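Local structure of varicella-zoster virus protease (Human herpesvirus 3, 1VZV) at residues A6-L11 with G60-G65; G140-Y145 with A210-E215; E154-L159 with R214-M219; E50-I55 with S169-Y174; N104-V109 with V130-V135. The protein probably cleaves the assembly (scaffolding) protein inside herpesvirus procapsids as a serine protease active in its dimeric form, allowing the capsid to mature. All blocks are in the same frame, centred on the assembly; numbering follows the deposited sequence.

In the fold
Contacts 1, 2, 4 and 5 reach one mixed sheet. Contact 1 pairs two of its inner strands, and contact 4 lays helix 161-173 on the next strand; F62 O and I55 N, 2.9 Å apart, join them. Contact 5 pairs the strands that carry S110 and H129, which with H42 form the catalytic triad; the A131 side chain lies about 3 Å from that of H42. Contact 2 borders contact 5, V143 N lying 3.0 Å from P107 O, and its T141 side chain is about 6 Å from that of S110. Contact 3 shares helix 205-216 with contact 2 and is remote from the triad; its centre is about 17 Å from that of contact 5.

Contact 1: A6-L11 with G60-G65; sequences AGYLAL and GPFFLG
Y8 holds CG anti to its carbonyl carbon (chi1 -65°) and F62 holds CG anti to its backbone N (chi1 -172°), and from these starting points the two rings form a T-shaped pair. The edge of F62 enters over the face of Y8, its CD1 3.9 Å above the ring plane and over the centre; the planes stand 85° apart. L11 CD2 covers the opposite face of Y8. One face of F62 takes G7 O, displaced toward the rim, while A6 CB comes within 3.9 Å of F62 CZ. Beyond the two segments F156 adds a second edge-to-face pair with F62, and Y8 OH is hydrogen-bonded to D57. The segments are neighbouring antiparallel strands in the central sheet of the assemblin fold, with Y8 and F62 on one face and F63 on the other. G7 and F63 are a hydrogen-bonded pair: F63 N gives a nearly straight bond of 2.8 Å to G7 O, and G7 N returns one of 3.1 Å to F63 O. Past the strand end L9 N still reaches P61 O at 2.9 Å, from above the carbonyl plane. L9 crosses F63 at about a right angle, with L9 CD1 against F63 CD1, and rests CB 3.9 Å from P61 CB. The backbone angles of G60, which lies beside A10 O, are those that call for glycine.

Contact 2: G140-Y145 with A210-E215; sequences GTVVNY and AKRRRE
V142 points at the helix 210-215 and straddles two successive residues: its CG2 branch meets R212 CB at 3.4 Å, and its CG1 branch lies 3.7 Å from both CA and CG of R213. The valine crosses each arginine aslant, and R213 also packs on I218. R212 takes another course. Its CG is anti to the carbonyl carbon and the chain bends at chi2 (-77°), and it runs side by side with T141, both pointing the same way. T141 OG1 and R212 NH1 come to 3.4 Å, but the angle is too poor for a hydrogen bond. The hydroxyl is instead bonded to R138 O, and R212 NH2 has a weak bond to G136 O. These carbonyls belong to the loop before edge strand 144-146, which carries R138 and is consistent with the arginine-bearing oxyanion-hole loop of related herpesvirus proteases; here it abuts helix 205-216, the last helix of the chain. The loop is tied to the sheet by backbone bonds of T141 with V109 and V143 with P107. G140 lies against the helix, its CA 4.0 Å from R212 O and 4.5 Å from E215 CB. The carboxylate of E215 leads off to a salt bridge with R59, while V142 also touches S108 and I218.

Contact 3: E154-L159 with R214-M219; sequences EPFRVL and REAGIM
The F156 ring has A216 O in its plane at the edge, 3.5 Å from CD1, while I218 runs alongside it, pointing the same way, and brings CG1 to 3.5 Å from F156 CE1. A216 CB is 4.2 Å from the same atom, F156 CE1. The other flat group is the R157 guanidinium, which has M219 CG over one face; the two side chains are modelled too close, so the detail of this overlap is doubtful. The backbones are joined by R157 N, which gives a 2.8 Å hydrogen bond to G217 O. G217, at positive phi (97°), is the C' residue of a Schellman motif that ends helix 205-216, with I218 N bonded to R213 O. V158 CG2 lies 4.1 Å from G217 CA. P155 O receives a CA-H...O contact of 3.5 Å from I218 CA. The loop, between helices 149-152 and 161-173, thus receives the C-terminal end of helix 205-216; K164 of helix 161-173 binds F156 O, V158 and A216 both touch Y8 of strand 3-8, and P155 and I218 both touch N144 of strand 144-146.

Contact 4: E50-I55 with S169-Y174; sequences EVIAII and SLVKDY
A classic beta bulge in strand 47-56, where I52 and A53 both face L64 of the neighbouring strand, turns both side chains toward the C-terminal end of helix 161-173. The short segments of strand and helix run 143° apart, their axes approaching to 7.9 Å, and side chains alone bridge the gap. I52 divides its branches. CG1 sits between the backbone N and the carbonyl carbon, and the CD1 beyond it packs 3.4 Å from V171 CG1. CG2 goes to Y174, the first residue past the helix, and makes a CH-pi contact over the middle of its ring, 3.5 Å from the centroid. Farther along the strand A53 CB rests 4.0 Å from L170 CB, and I55 CG2 meets L170 CD1 at the same distance. V171 also touches L64, so the helix covers strand 61-67 as well. At the other end E50 and Y174 reach tip to tip, the carboxylate and ring planes standing 82° apart. E50 OE2 also has a long, weak ion pair with K179. The phenol donates its proton: Y174 OH gives a 2.7 Å hydrogen bond to E50 OE2, meeting it from above the carboxylate plane.

Contact 5: N104-V109 with V130-V135; sequences NYLPSV and VALCVV
S108 and C133 are an antiparallel hydrogen-bonded pair and V109 and L132 the non-hydrogen-bonded pair beside them, joining strands 108-112 and 129-133 at one end of the assemblin sheet. S108 N bonds to C133 O at 2.7 Å, and C133 N answers to S108 O at 2.8 Å from above the carbonyl plane. These strands carry S110 and H129 of the catalytic triad; A131, between the pairs described here and H129, touches H42 and is backbone hydrogen-bonded to S110. On the V109 face, V109 splits its methyls, CG1 lying 3.5 Å from V130 CG1 and CG2 3.6 Å from L132 CD2. L106, the first residue past helix 96-105, crosses L132 at about a right angle and meets its CD1 with its own CD1 at 3.9 Å. F63 of strand 61-67 packs on both V109 and V130. At the end of helix 96-105, Y105 packs on L193 of the second subunit, and its hydroxyl is bonded to L192 O of its own chain. V134 CG2 stands 4.1 Å from Y105 O. Beyond the strand pairing S108 makes a further link with its side chain: OG, anti to the carbonyl carbon (chi1 -57°), donates a 2.8 Å hydrogen bond to V134 O.

Contact 1: A6-L11 with G60-G65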
# COMPACT_ATOMS: atom_id res chain seq x y z
N ALA A 6 -18.60 3.77 11.66
CA ALA A 6 -19.94 3.19 11.59
C ALA A 6 -20.16 2.65 10.18
O ALA A 6 -19.67 3.24 9.21
CB ALA A 6 -20.99 4.22 11.95
N GLY A 7 -20.83 1.52 10.05
CA GLY A 7 -21.08 0.93 8.75
C GLY A 7 -21.82 -0.37 8.96
O GLY A 7 -22.12 -0.72 10.10
N TYR A 8 -22.15 -1.06 7.88
CA TYR A 8 -22.86 -2.34 7.96
C TYR A 8 -21.88 -3.48 7.99
O TYR A 8 -21.00 -3.57 7.13
CB TYR A 8 -23.72 -2.56 6.73
CG TYR A 8 -24.86 -1.62 6.52
CD1 TYR A 8 -26.08 -1.84 7.12
CD2 TYR A 8 -24.75 -0.57 5.61
CE1 TYR A 8 -27.15 -1.09 6.83
CE2 TYR A 8 -25.82 0.19 5.32
CZ TYR A 8 -27.03 -0.07 5.92
OH TYR A 8 -28.14 0.66 5.59
N LEU A 9 -22.07 -4.39 8.92
CA LEU A 9 -21.19 -5.54 9.01
C LEU A 9 -21.41 -6.40 7.77
O LEU A 9 -20.47 -7.03 7.27
CB LEU A 9 -21.50 -6.34 10.27
CG LEU A 9 -20.69 -6.10 11.55
CD1 LEU A 9 -20.01 -4.77 11.49
CD2 LEU A 9 -21.58 -6.21 12.77
N ALA A 10 -22.66 -6.41 7.28
CA ALA A 10 -23.05 -7.22 6.12
C ALA A 10 -24.44 -6.87 5.58
O ALA A 10 -25.34 -6.48 6.35
CB ALA A 10 -23.02 -8.70 6.49
N LEU A 11 -24.64 -6.98 4.27
CA LEU A 11 -25.95 -6.69 3.73
C LEU A 11 -26.66 -8.01 3.52
O LEU A 11 -26.11 -8.92 2.88
CB LEU A 11 -25.88 -5.88 2.44
CG LEU A 11 -25.53 -4.39 2.53
CD1 LEU A 11 -25.83 -3.74 1.21
CD2 LEU A 11 -26.33 -3.73 3.62
N GLY A 60 -29.48 -4.69 7.15
CA GLY A 60 -28.43 -5.53 7.71
C GLY A 60 -27.87 -5.09 9.05
O GLY A 60 -28.39 -4.16 9.65
N PRO A 61 -26.86 -5.76 9.60
CA PRO A 61 -26.33 -5.31 10.88
C PRO A 61 -25.60 -4.00 10.65
O PRO A 61 -24.79 -3.91 9.71
CB PRO A 61 -25.31 -6.41 11.23
CG PRO A 61 -25.77 -7.58 10.48
CD PRO A 61 -26.18 -7.00 9.18
N PHE A 62 -25.87 -2.98 11.48
CA PHE A 62 -25.22 -1.67 11.39
C PHE A 62 -24.49 -1.44 12.70
O PHE A 62 -25.09 -1.60 13.77
CB PHE A 62 -26.24 -0.56 11.15
CG PHE A 62 -25.63 0.77 10.85
CD1 PHE A 62 -25.24 1.09 9.56
CD2 PHE A 62 -25.40 1.69 11.86
CE1 PHE A 62 -24.63 2.31 9.28
CE2 PHE A 62 -24.79 2.91 11.59
CZ PHE A 62 -24.40 3.22 10.30
N PHE A 63 -23.22 -1.07 12.65
CA PHE A 63 -22.45 -0.89 13.88
C PHE A 63 -21.80 0.44 14.03
O PHE A 63 -21.61 1.16 13.07
CB PHE A 63 -21.36 -1.95 14.00
CG PHE A 63 -20.01 -1.56 13.39
CD1 PHE A 63 -19.86 -1.42 12.01
CD2 PHE A 63 -18.90 -1.40 14.19
CE1 PHE A 63 -18.62 -1.13 11.46
CE2 PHE A 63 -17.67 -1.11 13.64
CZ PHE A 63 -17.53 -0.98 12.28
N LEU A 64 -21.37 0.69 15.24
CA LEU A 64 -20.68 1.92 15.58
C LEU A 64 -19.53 1.45 16.47
O LEU A 64 -19.67 0.49 17.23
CB LEU A 64 -21.64 2.87 16.32
CG LEU A 64 -21.15 4.26 16.76
CD1 LEU A 64 -20.55 5.02 15.61
CD2 LEU A 64 -22.33 5.02 17.31
N GLY A 65 -18.37 2.05 16.33
CA GLY A 65 -17.29 1.59 17.16
C GLY A 65 -16.39 2.75 17.48
O GLY A 65 -16.52 3.83 16.89

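Contact 2: G140-Y145 with A210-E215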
# COMPACT_ATOMS: atom_id res chain seq x y z
N GLY A 140 -21.38 -4.44 1.34
CA GLY A 140 -21.67 -3.05 1.69
C GLY A 140 -20.72 -2.61 2.79
O GLY A 140 -20.97 -1.60 3.48
N THR A 141 -19.61 -3.35 2.91
CA THR A 141 -18.60 -3.16 3.95
C THR A 141 -17.72 -1.93 3.91
O THR A 141 -16.64 -1.94 4.50
CB THR A 141 -17.68 -4.41 4.13
OG1 THR A 141 -17.03 -4.75 2.89
CG2 THR A 141 -18.45 -5.61 4.64
N VAL A 142 -18.11 -0.89 3.19
CA VAL A 142 -17.30 0.33 3.21
C VAL A 142 -17.71 1.07 4.49
O VAL A 142 -18.85 0.94 4.96
CB VAL A 142 -17.53 1.15 1.94
CG1 VAL A 142 -17.67 2.60 2.27
CG2 VAL A 142 -16.38 0.95 1.01
N VAL A 143 -16.79 1.78 5.13
CA VAL A 143 -17.15 2.46 6.36
C VAL A 143 -16.87 3.95 6.38
O VAL A 143 -16.18 4.47 5.52
CB VAL A 143 -16.50 1.81 7.58
CG1 VAL A 143 -17.14 0.49 7.84
CG2 VAL A 143 -15.04 1.66 7.40
N ASN A 144 -17.49 4.63 7.33
CA ASN A 144 -17.31 6.05 7.52
C ASN A 144 -16.72 6.23 8.90
O ASN A 144 -17.03 5.48 9.83
CB ASN A 144 -18.65 6.78 7.38
CG ASN A 144 -18.49 8.29 7.27
OD1 ASN A 144 -17.80 8.79 6.39
ND2 ASN A 144 -19.14 9.02 8.16
N TYR A 145 -15.78 7.17 9.00
CA TYR A 145 -15.06 7.54 10.22
C TYR A 145 -15.28 9.04 10.43
O TYR A 145 -15.33 9.79 9.45
CB TYR A 145 -13.55 7.39 10.04
CG TYR A 145 -12.98 6.02 9.80
CD1 TYR A 145 -13.07 5.40 8.56
CD2 TYR A 145 -12.26 5.38 10.81
CE1 TYR A 145 -12.46 4.17 8.32
CE2 TYR A 145 -11.64 4.17 10.59
CZ TYR A 145 -11.74 3.55 9.34
OH TYR A 145 -11.14 2.32 9.15
N ALA A 210 -15.76 2.53 -4.46
CA ALA A 210 -16.74 3.50 -4.93
C ALA A 210 -18.12 2.86 -4.80
O ALA A 210 -18.98 3.41 -4.15
CB ALA A 210 -16.48 3.88 -6.36
N LYS A 211 -18.30 1.67 -5.36
CA LYS A 211 -19.60 1.02 -5.31
C LYS A 211 -20.04 0.43 -3.97
O LYS A 211 -21.24 0.41 -3.70
CB LYS A 211 -19.80 0.03 -6.47
CG LYS A 211 -18.99 -1.23 -6.40
CD LYS A 211 -18.79 -1.87 -7.78
CE LYS A 211 -17.75 -1.08 -8.61
NZ LYS A 211 -17.92 0.43 -8.62
N ARG A 212 -19.10 -0.02 -3.13
CA ARG A 212 -19.46 -0.57 -1.81
C ARG A 212 -20.04 0.60 -1.01
O ARG A 212 -20.95 0.42 -0.20
CB ARG A 212 -18.23 -1.08 -1.07
CG ARG A 212 -17.43 -2.17 -1.76
CD ARG A 212 -18.12 -3.51 -1.64
NE ARG A 212 -17.27 -4.65 -1.97
CZ ARG A 212 -16.19 -5.03 -1.28
NH1 ARG A 212 -15.76 -4.35 -0.22
NH2 ARG A 212 -15.51 -6.09 -1.69
N ARG A 213 -19.49 1.79 -1.26
CA ARG A 213 -19.91 3.04 -0.62
C ARG A 213 -21.37 3.34 -1.00
O ARG A 213 -22.20 3.58 -0.13
CB ARG A 213 -19.01 4.17 -1.10
CG ARG A 213 -18.70 5.27 -0.08
CD ARG A 213 -18.02 6.47 -0.77
NE ARG A 213 -18.87 6.94 -1.87
CZ ARG A 213 -19.80 7.89 -1.74
NH1 ARG A 213 -19.93 8.57 -0.60
NH2 ARG A 213 -20.54 8.21 -2.78
N ARG A 214 -21.67 3.32 -2.29
CA ARG A 214 -23.01 3.56 -2.79
C ARG A 214 -23.98 2.51 -2.25
O ARG A 214 -25.15 2.80 -2.01
CB ARG A 214 -22.99 3.49 -4.31
CG ARG A 214 -23.14 4.81 -5.00
CD ARG A 214 -24.58 5.28 -4.96
NE ARG A 214 -25.14 5.52 -6.30
CZ ARG A 214 -24.80 6.54 -7.10
NH1 ARG A 214 -23.90 7.44 -6.72
NH2 ARG A 214 -25.38 6.65 -8.29
N GLU A 215 -23.52 1.29 -2.09
CA GLU A 215 -24.39 0.25 -1.58
C GLU A 215 -24.73 0.50 -0.11
O GLU A 215 -25.86 0.26 0.32
CB GLU A 215 -23.78 -1.17 -1.77
CG GLU A 215 -24.21 -1.96 -3.05
CD GLU A 215 -25.76 -2.12 -3.26
OE1 GLU A 215 -26.57 -1.68 -2.41
OE2 GLU A 215 -26.18 -2.68 -4.30

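Contact 3: E154-L159 with R214-M219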
# COMPACT_ATOMS: atom_id res chain seq x y z
N GLU A 154 -24.00 9.99 10.39
CA GLU A 154 -24.76 11.02 9.70
C GLU A 154 -24.97 10.87 8.18
O GLU A 154 -26.06 11.22 7.69
CB GLU A 154 -24.19 12.37 10.02
CG GLU A 154 -25.03 13.44 9.46
CD GLU A 154 -24.25 14.67 9.14
OE1 GLU A 154 -23.34 14.57 8.28
OE2 GLU A 154 -24.56 15.74 9.74
N PRO A 155 -23.95 10.38 7.42
CA PRO A 155 -23.99 10.18 5.95
C PRO A 155 -24.69 8.98 5.32
O PRO A 155 -24.73 8.90 4.09
CB PRO A 155 -22.51 10.18 5.57
CG PRO A 155 -21.86 9.58 6.75
CD PRO A 155 -22.55 10.30 7.89
N PHE A 156 -25.17 8.03 6.11
CA PHE A 156 -25.88 6.87 5.55
C PHE A 156 -27.29 7.32 5.22
O PHE A 156 -28.15 7.30 6.09
CB PHE A 156 -25.92 5.75 6.58
CG PHE A 156 -24.57 5.19 6.90
CD1 PHE A 156 -24.02 4.19 6.12
CD2 PHE A 156 -23.80 5.74 7.92
CE1 PHE A 156 -22.75 3.75 6.34
CE2 PHE A 156 -22.52 5.30 8.14
CZ PHE A 156 -21.99 4.30 7.35
N ARG A 157 -27.54 7.69 3.96
CA ARG A 157 -28.85 8.22 3.53
C ARG A 157 -30.08 7.36 3.68
O ARG A 157 -31.20 7.88 3.65
CB ARG A 157 -28.77 8.73 2.10
CG ARG A 157 -27.68 9.80 1.85
CD ARG A 157 -27.99 10.56 0.55
NE ARG A 157 -26.83 11.20 -0.08
CZ ARG A 157 -26.89 11.96 -1.17
NH1 ARG A 157 -28.07 12.20 -1.74
NH2 ARG A 157 -25.79 12.49 -1.69
N VAL A 158 -29.88 6.05 3.78
CA VAL A 158 -30.98 5.09 3.93
C VAL A 158 -31.31 4.75 5.41
O VAL A 158 -32.47 4.50 5.76
CB VAL A 158 -30.71 3.75 3.16
CG1 VAL A 158 -30.70 4.00 1.65
CG2 VAL A 158 -29.36 3.14 3.61
N LEU A 159 -30.29 4.75 6.26
CA LEU A 159 -30.46 4.44 7.66
C LEU A 159 -31.50 5.36 8.29
O LEU A 159 -31.36 6.57 8.31
CB LEU A 159 -29.11 4.56 8.38
CG LEU A 159 -29.10 4.05 9.81
CD1 LEU A 159 -29.33 2.55 9.78
CD2 LEU A 159 -27.81 4.42 10.53
N ARG A 214 -21.67 3.32 -2.29
CA ARG A 214 -23.01 3.56 -2.79
C ARG A 214 -23.98 2.51 -2.25
O ARG A 214 -25.15 2.80 -2.01
CB ARG A 214 -22.99 3.49 -4.31
CG ARG A 214 -23.14 4.81 -5.00
CD ARG A 214 -24.58 5.28 -4.96
NE ARG A 214 -25.14 5.52 -6.30
CZ ARG A 214 -24.80 6.54 -7.10
NH1 ARG A 214 -23.90 7.44 -6.72
NH2 ARG A 214 -25.38 6.65 -8.29
N GLU A 215 -23.52 1.29 -2.09
CA GLU A 215 -24.39 0.25 -1.58
C GLU A 215 -24.73 0.50 -0.11
O GLU A 215 -25.86 0.26 0.32
CB GLU A 215 -23.78 -1.17 -1.77
CG GLU A 215 -24.21 -1.96 -3.05
CD GLU A 215 -25.76 -2.12 -3.26
OE1 GLU A 215 -26.57 -1.68 -2.41
OE2 GLU A 215 -26.18 -2.68 -4.30
N ALA A 216 -23.78 0.99 0.67
CA ALA A 216 -24.06 1.23 2.09
C ALA A 216 -25.00 2.41 2.32
O ALA A 216 -25.57 2.57 3.41
CB ALA A 216 -22.76 1.43 2.86
N GLY A 217 -25.22 3.21 1.30
CA GLY A 217 -26.09 4.35 1.49
C GLY A 217 -25.26 5.58 1.77
O GLY A 217 -25.81 6.64 2.06
N ILE A 218 -23.93 5.46 1.74
CA ILE A 218 -23.07 6.61 1.96
C ILE A 218 -23.11 7.32 0.62
O ILE A 218 -22.31 7.07 -0.26
CB ILE A 218 -21.61 6.22 2.25
CG1 ILE A 218 -21.51 5.32 3.48
CG2 ILE A 218 -20.80 7.47 2.48
CD1 ILE A 218 -20.05 5.02 3.92
N MET A 219 -24.14 8.12 0.44
CA MET A 219 -24.30 8.86 -0.81
C MET A 219 -23.71 10.24 -0.58
O MET A 219 -23.10 10.83 -1.49
CB MET A 219 -25.80 8.93 -1.18
CG MET A 219 -26.15 8.82 -2.66
SD MET A 219 -25.94 10.33 -3.57
CE MET A 219 -24.22 10.19 -4.05

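Contact 4: E50-I55 with S169-Y174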
# COMPACT_ATOMS: atom_id res chain seq x y z
N GLU A 50 -12.95 -0.66 19.99
CA GLU A 50 -13.97 -1.67 20.26
C GLU A 50 -15.37 -1.22 19.83
O GLU A 50 -15.76 -0.06 20.05
CB GLU A 50 -14.00 -2.04 21.75
CG GLU A 50 -14.70 -1.04 22.69
CD GLU A 50 -15.09 -1.65 24.04
OE1 GLU A 50 -15.67 -2.75 24.07
OE2 GLU A 50 -14.80 -1.03 25.08
N VAL A 51 -16.09 -2.13 19.17
CA VAL A 51 -17.47 -1.88 18.73
C VAL A 51 -18.30 -1.50 19.97
O VAL A 51 -18.45 -2.32 20.88
CB VAL A 51 -18.09 -3.17 18.07
CG1 VAL A 51 -19.61 -3.18 18.17
CG2 VAL A 51 -17.68 -3.28 16.62
N ILE A 52 -18.84 -0.29 20.01
CA ILE A 52 -19.64 0.10 21.16
C ILE A 52 -21.11 -0.27 21.03
O ILE A 52 -21.83 -0.20 22.02
CB ILE A 52 -19.48 1.60 21.55
CG1 ILE A 52 -20.29 2.50 20.64
CG2 ILE A 52 -18.01 2.02 21.49
CD1 ILE A 52 -19.93 3.97 20.80
N ALA A 53 -21.54 -0.70 19.84
CA ALA A 53 -22.94 -1.09 19.60
C ALA A 53 -23.21 -1.58 18.18
O ALA A 53 -22.64 -1.08 17.22
CB ALA A 53 -23.88 0.07 19.92
N ILE A 54 -24.13 -2.54 18.06
CA ILE A 54 -24.54 -3.13 16.78
C ILE A 54 -26.07 -3.31 16.80
O ILE A 54 -26.61 -3.86 17.76
CB ILE A 54 -23.95 -4.58 16.56
CG1 ILE A 54 -22.48 -4.67 16.99
CG2 ILE A 54 -24.06 -4.98 15.09
CD1 ILE A 54 -21.84 -6.02 16.71
N ILE A 55 -26.78 -2.80 15.80
CA ILE A 55 -28.21 -3.00 15.79
C ILE A 55 -28.51 -3.77 14.56
O ILE A 55 -27.64 -4.03 13.73
CB ILE A 55 -29.02 -1.72 15.69
CG1 ILE A 55 -28.68 -0.95 14.41
CG2 ILE A 55 -28.84 -0.89 16.94
CD1 ILE A 55 -29.80 -0.04 13.95
N SER A 169 -28.09 6.47 21.40
CA SER A 169 -28.43 6.31 22.80
C SER A 169 -27.55 5.25 23.45
O SER A 169 -26.99 5.47 24.53
CB SER A 169 -29.90 5.92 22.96
OG SER A 169 -30.18 5.64 24.33
N LEU A 170 -27.46 4.11 22.79
CA LEU A 170 -26.65 3.01 23.28
C LEU A 170 -25.27 3.56 23.57
O LEU A 170 -24.68 3.22 24.59
CB LEU A 170 -26.57 1.90 22.22
CG LEU A 170 -27.89 1.19 21.96
CD1 LEU A 170 -27.86 0.47 20.62
CD2 LEU A 170 -28.16 0.25 23.13
N VAL A 171 -24.80 4.47 22.72
CA VAL A 171 -23.49 5.07 22.90
C VAL A 171 -23.44 5.85 24.21
O VAL A 171 -22.48 5.76 24.97
CB VAL A 171 -23.13 6.01 21.72
CG1 VAL A 171 -21.75 6.61 21.92
CG2 VAL A 171 -23.18 5.24 20.43
N LYS A 172 -24.51 6.58 24.50
CA LYS A 172 -24.55 7.36 25.72
C LYS A 172 -24.33 6.45 26.94
O LYS A 172 -23.67 6.86 27.91
CB LYS A 172 -25.88 8.12 25.81
CG LYS A 172 -26.00 8.99 27.04
CD LYS A 172 -24.75 9.89 27.22
CE LYS A 172 -24.78 10.66 28.57
NZ LYS A 172 -23.56 11.52 28.82
N ASP A 173 -24.86 5.24 26.91
CA ASP A 173 -24.66 4.33 28.04
C ASP A 173 -23.17 4.10 28.11
O ASP A 173 -22.53 4.45 29.10
CB ASP A 173 -25.28 2.92 27.81
CG ASP A 173 -26.82 2.92 27.70
OD1 ASP A 173 -27.49 3.97 27.88
OD2 ASP A 173 -27.34 1.81 27.40
N TYR A 174 -22.64 3.51 27.04
CA TYR A 174 -21.22 3.14 26.88
C TYR A 174 -20.20 3.96 27.66
O TYR A 174 -19.82 5.08 27.26
CB TYR A 174 -20.82 3.12 25.39
CG TYR A 174 -19.38 2.70 25.13
CD1 TYR A 174 -19.02 1.35 25.14
CD2 TYR A 174 -18.38 3.65 24.93
CE1 TYR A 174 -17.69 0.96 24.96
CE2 TYR A 174 -17.05 3.27 24.75
CZ TYR A 174 -16.70 1.92 24.77
OH TYR A 174 -15.38 1.52 24.62

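Contact 5: N104-V109 with V130-V135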
# COMPACT_ATOMS: atom_id res chain seq x y z
N ASN A 104 -8.72 6.86 4.20
CA ASN A 104 -8.27 6.41 2.89
C ASN A 104 -7.40 5.15 2.87
O ASN A 104 -7.40 4.41 1.89
CB ASN A 104 -7.60 7.55 2.13
CG ASN A 104 -8.60 8.53 1.55
OD1 ASN A 104 -9.00 8.42 0.39
ND2 ASN A 104 -8.98 9.51 2.33
N TYR A 105 -6.66 4.90 3.95
CA TYR A 105 -5.80 3.71 4.05
C TYR A 105 -6.62 2.46 4.39
O TYR A 105 -6.46 1.43 3.75
CB TYR A 105 -4.71 3.90 5.12
CG TYR A 105 -3.51 3.00 4.94
CD1 TYR A 105 -3.48 1.71 5.47
CD2 TYR A 105 -2.43 3.40 4.16
CE1 TYR A 105 -2.43 0.86 5.21
CE2 TYR A 105 -1.38 2.55 3.90
CZ TYR A 105 -1.39 1.29 4.42
OH TYR A 105 -0.36 0.45 4.08
N LEU A 106 -7.50 2.56 5.39
CA LEU A 106 -8.34 1.47 5.85
C LEU A 106 -9.85 1.71 5.64
O LEU A 106 -10.61 1.74 6.60
CB LEU A 106 -8.10 1.28 7.34
CG LEU A 106 -6.70 0.89 7.79
CD1 LEU A 106 -6.65 0.85 9.31
CD2 LEU A 106 -6.37 -0.46 7.20
N PRO A 107 -10.30 1.77 4.38
CA PRO A 107 -11.72 2.01 4.14
C PRO A 107 -12.77 0.98 4.45
O PRO A 107 -13.93 1.34 4.54
CB PRO A 107 -11.75 2.42 2.67
CG PRO A 107 -10.63 1.72 2.09
CD PRO A 107 -9.55 1.84 3.12
N SER A 108 -12.43 -0.29 4.57
CA SER A 108 -13.47 -1.27 4.86
C SER A 108 -13.36 -1.99 6.22
O SER A 108 -12.35 -1.91 6.92
CB SER A 108 -13.60 -2.27 3.70
OG SER A 108 -13.88 -1.62 2.47
N VAL A 109 -14.42 -2.71 6.57
CA VAL A 109 -14.52 -3.43 7.84
C VAL A 109 -14.89 -4.87 7.56
O VAL A 109 -15.81 -5.11 6.80
CB VAL A 109 -15.63 -2.82 8.70
CG1 VAL A 109 -16.45 -3.90 9.44
CG2 VAL A 109 -15.00 -1.78 9.66
N VAL A 130 -14.13 -7.30 14.53
CA VAL A 130 -14.32 -6.47 13.34
C VAL A 130 -12.93 -6.03 12.85
O VAL A 130 -12.20 -5.40 13.61
CB VAL A 130 -15.11 -5.17 13.72
CG1 VAL A 130 -15.03 -4.14 12.62
CG2 VAL A 130 -16.57 -5.51 14.08
N ALA A 131 -12.57 -6.32 11.60
CA ALA A 131 -11.27 -5.94 11.07
C ALA A 131 -11.35 -4.72 10.17
O ALA A 131 -12.35 -4.48 9.51
CB ALA A 131 -10.70 -7.08 10.32
N LEU A 132 -10.33 -3.88 10.20
CA LEU A 132 -10.30 -2.71 9.33
C LEU A 132 -9.38 -3.16 8.17
O LEU A 132 -8.38 -3.82 8.41
CB LEU A 132 -9.73 -1.48 10.06
CG LEU A 132 -10.51 -0.81 11.21
CD1 LEU A 132 -9.72 0.37 11.69
CD2 LEU A 132 -11.92 -0.39 10.79
N CYS A 133 -9.69 -2.78 6.94
CA CYS A 133 -8.89 -3.23 5.81
C CYS A 133 -9.18 -2.41 4.55
O CYS A 133 -9.99 -1.51 4.61
CB CYS A 133 -9.30 -4.69 5.56
SG CYS A 133 -11.13 -4.93 5.53
N VAL A 134 -8.53 -2.70 3.42
CA VAL A 134 -8.82 -1.97 2.19
C VAL A 134 -10.25 -2.29 1.78
O VAL A 134 -11.14 -1.44 1.90
CB VAL A 134 -7.88 -2.36 1.05
CG1 VAL A 134 -8.33 -1.76 -0.27
CG2 VAL A 134 -6.52 -1.85 1.37
N VAL A 135 -10.50 -3.49 1.30
CA VAL A 135 -11.86 -3.86 0.94
C VAL A 135 -12.16 -5.21 1.52
O VAL A 135 -11.27 -6.05 1.65
CB VAL A 135 -12.09 -3.87 -0.56
CG1 VAL A 135 -11.36 -2.69 -1.19
CG2 VAL A 135 -11.70 -5.22 -1.16